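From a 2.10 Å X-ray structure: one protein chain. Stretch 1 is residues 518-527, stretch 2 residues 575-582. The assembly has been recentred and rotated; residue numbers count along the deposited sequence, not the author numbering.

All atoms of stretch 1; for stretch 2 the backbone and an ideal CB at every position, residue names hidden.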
# COMPACT_ATOMS: atom_id res chain seq x y z
N ASN A 518 -24.85 11.75 8.49
CA ASN A 518 -23.69 12.20 9.24
C ASN A 518 -22.42 11.81 8.51
O ASN A 518 -22.13 10.62 8.34
CB ASN A 518 -23.71 11.58 10.64
CG ASN A 518 -25.05 11.76 11.35
OD1 ASN A 518 -26.03 11.08 11.03
ND2 ASN A 518 -25.10 12.69 12.29
N ILE A 519 -21.66 12.80 8.07
CA ILE A 519 -20.42 12.56 7.35
C ILE A 519 -19.34 12.14 8.33
O ILE A 519 -19.17 12.77 9.38
CB ILE A 519 -19.96 13.82 6.58
CG1 ILE A 519 -21.04 14.26 5.59
CG2 ILE A 519 -18.65 13.53 5.85
CD1 ILE A 519 -21.33 13.25 4.49
N ALA A 520 -18.61 11.08 7.99
CA ALA A 520 -17.55 10.57 8.84
C ALA A 520 -16.40 11.55 8.98
O ALA A 520 -16.37 12.59 8.33
CB ALA A 520 -17.03 9.24 8.27
N ASN A 521 -15.46 11.21 9.85
CA ASN A 521 -14.27 12.03 10.07
C ASN A 521 -14.60 13.51 10.32
O ASN A 521 -13.94 14.39 9.77
CB ASN A 521 -13.34 11.89 8.87
CG ASN A 521 -13.10 10.44 8.49
OD1 ASN A 521 -12.56 9.66 9.28
ND2 ASN A 521 -13.52 10.06 7.28
N GLY A 522 -15.62 13.76 11.13
CA GLY A 522 -16.02 15.12 11.45
C GLY A 522 -16.52 15.97 10.30
O GLY A 522 -16.59 17.20 10.40
N GLY A 523 -16.91 15.32 9.21
CA GLY A 523 -17.39 16.04 8.04
C GLY A 523 -18.62 16.91 8.20
O GLY A 523 -18.83 17.84 7.43
N GLY A 524 -19.46 16.60 9.19
CA GLY A 524 -20.67 17.40 9.40
C GLY A 524 -21.97 16.67 9.09
O GLY A 524 -21.98 15.49 8.76
N VAL A 525 -23.08 17.40 9.21
CA VAL A 525 -24.40 16.83 8.94
C VAL A 525 -25.04 17.55 7.77
O VAL A 525 -25.17 18.77 7.77
CB VAL A 525 -25.32 16.97 10.18
CG1 VAL A 525 -26.67 16.33 9.90
CG2 VAL A 525 -24.66 16.32 11.39
N TYR A 526 -25.45 16.78 6.75
CA TYR A 526 -26.08 17.36 5.57
C TYR A 526 -27.24 16.51 5.07
O TYR A 526 -27.42 15.38 5.50
CB TYR A 526 -25.07 17.50 4.43
CG TYR A 526 -23.77 18.17 4.83
CD1 TYR A 526 -22.75 17.45 5.44
CD2 TYR A 526 -23.59 19.54 4.65
CE1 TYR A 526 -21.59 18.07 5.87
CE2 TYR A 526 -22.43 20.18 5.08
CZ TYR A 526 -21.44 19.44 5.69
OH TYR A 526 -20.29 20.06 6.13
N ASP A 527 -28.04 17.07 4.16
CA ASP A 527 -29.15 16.34 3.57
C ASP A 527 -28.54 15.46 2.48
O ASP A 527 -27.61 15.88 1.79
CB ASP A 527 -30.17 17.31 2.97
CG ASP A 527 -31.30 16.60 2.26
OD1 ASP A 527 -31.21 16.39 1.02
OD2 ASP A 527 -32.28 16.22 2.94
N UNK A 575 -13.59 12.38 -3.09
CA UNK A 575 -14.48 11.22 -3.02
C UNK A 575 -15.94 11.67 -2.96
O UNK A 575 -16.83 10.98 -3.45
CB UNK A 575 -14.14 10.35 -1.80
N UNK A 576 -16.18 12.82 -2.34
CA UNK A 576 -17.52 13.41 -2.20
C UNK A 576 -17.40 14.72 -1.44
O UNK A 576 -16.38 14.96 -0.79
CB UNK A 576 -18.48 12.46 -1.48
N UNK A 577 -18.41 15.58 -1.54
CA UNK A 577 -18.35 16.87 -0.85
C UNK A 577 -18.29 16.70 0.66
O UNK A 577 -18.98 15.85 1.22
CB UNK A 577 -19.56 17.73 -1.23
N UNK A 578 -17.46 17.52 1.30
CA UNK A 578 -17.30 17.53 2.75
C UNK A 578 -16.55 16.34 3.32
O UNK A 578 -16.62 16.06 4.52
CB UNK A 578 -18.68 17.60 3.41
N UNK A 579 -15.82 15.63 2.46
CA UNK A 579 -15.04 14.48 2.90
C UNK A 579 -14.01 15.02 3.89
O UNK A 579 -13.36 16.03 3.64
CB UNK A 579 -14.38 13.75 1.73
N UNK A 580 -13.87 14.35 5.03
CA UNK A 580 -12.92 14.81 6.02
C UNK A 580 -11.72 13.91 6.22
O UNK A 580 -10.86 14.20 7.04
CB UNK A 580 -13.64 14.98 7.36
N UNK A 581 -11.65 12.82 5.45
CA UNK A 581 -10.55 11.87 5.57
C UNK A 581 -9.24 12.36 4.94
O UNK A 581 -8.87 11.94 3.84
CB UNK A 581 -10.96 10.54 4.93
N UNK A 582 -8.53 13.24 5.64
CA UNK A 582 -7.27 13.76 5.13
C UNK A 582 -6.68 14.87 5.99
O UNK A 582 -7.30 15.29 6.96
CB UNK A 582 -7.47 14.28 3.70

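Stretch 1 offers a compact surface built around a type I' turn from A520 to G523, closed by the backbone hydrogen bond from G523 N to A520 O (2.9 Å). I519, N521 and Y526 point their CA-to-CB bonds toward stretch 2, which has no regular helix or strand and must meet an apolar methyl, an amide and an aromatic face.

Position 575 points toward stretch 1, but no atom there lies within 5.5 Å of its ideal CB. Only a long side chain could approach, and many would be tolerated. It is R575, whose NH2 forms a salt bridge with OD1 of 579 at 3.4 Å; its recorded salt bridge is within its own stretch, and it makes no contact with stretch 1.

Position 576 also points toward stretch 1 from a distance, with I519 ahead and the backbone of A520 beyond. A large side chain would suit, apolar along its length and perhaps polar at its tip. The deposited Y576 does both. I519 CG2 packs at the edge of the Y576 ring, 3.8 Å from Y576 CE1, while Y576 OH lies 2.5 Å from water 1 and 3.2 Å from water 2. Both waters reach the turn: water 2 accepts from A520 N, and water 1 donates to A520 O and accepts from N521 ND2. The tyrosine thus meets the turn's polar groups through solvent.

Position 577 points sideways with nothing of stretch 1 near its CB, so the contact asks little of it. It is N577, whose OD1 is hydrogen-bonded elsewhere in the structure.

Position 578 faces stretch 1 closely, its ideal CB 3.8 Å from Y526 CE1. The flat phenol favours another planar ring, although a long aliphatic chain could also cover it. Phi of 72° suits glycine or asparagine most readily, but a glycine would leave the ring uncovered. The choice is H578, in the m rotamer, whose ring makes an offset stack on Y526, with centroids 3.9 Å apart and planes at 6°. Y526 OH, which donates to G523 O at 3.0 Å, sits over the imidazole face. The backbone contributes too: H578 O lies 3.5 Å from I519 CG2, and water 3 donates to both H578 O and G523 O.

Position 579 points away, leaving its identity to local needs. D579 turns its carboxylate end nearer again, and D579 OD1 accepts from the backbone N of 581 at 3.0 Å and also pairs with R575.

Position 580 is the strictest. Its CB would point toward stretch 1 and lie 2.5 Å from N521 O, a clash, so glycine is the natural answer. At G580, where no CB is there to meet N521 O, N521 CB lies 3.7 Å from G580 C, and G580 N donates to water 1.

Position 581 points sideways, its ideal CB 3.5 Å from N521 ND2; polar or aromatic side chains could pass the amide. Y581 does so, with N521 ND2 lying obliquely to its ring.

The ideal CB of 582 points sideways and meets nothing of stretch 1, so this contact sets no preference there; the residue is G582.

Stretch 2 (575-582) RYNHDGYG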
# COMPACT_ATOMS: atom_id res chain seq x y z
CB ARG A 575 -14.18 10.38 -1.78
CG ARG A 575 -12.73 10.01 -1.60
CD ARG A 575 -12.46 9.75 -0.11
NE ARG A 575 -12.72 8.40 0.30
CZ ARG A 575 -12.94 8.03 1.56
NH1 ARG A 575 -13.15 6.75 1.85
NH2 ARG A 575 -12.98 8.93 2.53
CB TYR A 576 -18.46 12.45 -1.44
CG TYR A 576 -17.95 12.03 -0.07
CD1 TYR A 576 -18.13 12.85 1.05
CD2 TYR A 576 -17.28 10.82 0.10
CE1 TYR A 576 -17.64 12.47 2.30
CE2 TYR A 576 -16.79 10.43 1.35
CZ TYR A 576 -16.98 11.27 2.44
OH TYR A 576 -16.49 10.89 3.67
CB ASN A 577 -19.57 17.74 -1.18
CG ASN A 577 -20.34 17.26 -2.38
OD1 ASN A 577 -20.83 16.12 -2.40
ND2 ASN A 577 -20.47 18.11 -3.39
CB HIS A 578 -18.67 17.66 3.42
CG HIS A 578 -19.48 18.80 2.89
ND1 HIS A 578 -19.07 20.11 3.00
CD2 HIS A 578 -20.66 18.83 2.22
CE1 HIS A 578 -19.96 20.90 2.41
NE2 HIS A 578 -20.93 20.14 1.93
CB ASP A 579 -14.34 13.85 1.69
CG ASP A 579 -13.49 12.64 2.06
OD1 ASP A 579 -13.51 12.21 3.23
OD2 ASP A 579 -12.80 12.12 1.15
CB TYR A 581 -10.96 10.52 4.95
CG TYR A 581 -9.97 9.40 5.19
CD1 TYR A 581 -9.32 8.78 4.13
CD2 TYR A 581 -9.69 8.95 6.48
CE1 TYR A 581 -8.42 7.73 4.34
CE2 TYR A 581 -8.79 7.90 6.71
CZ TYR A 581 -8.16 7.30 5.62
OH TYR A 581 -7.26 6.27 5.84
O HOH W 1 -15.39 11.87 5.72
O HOH W 2 -19.13 9.81 5.08
O HOH W 3 -15.99 18.55 6.19
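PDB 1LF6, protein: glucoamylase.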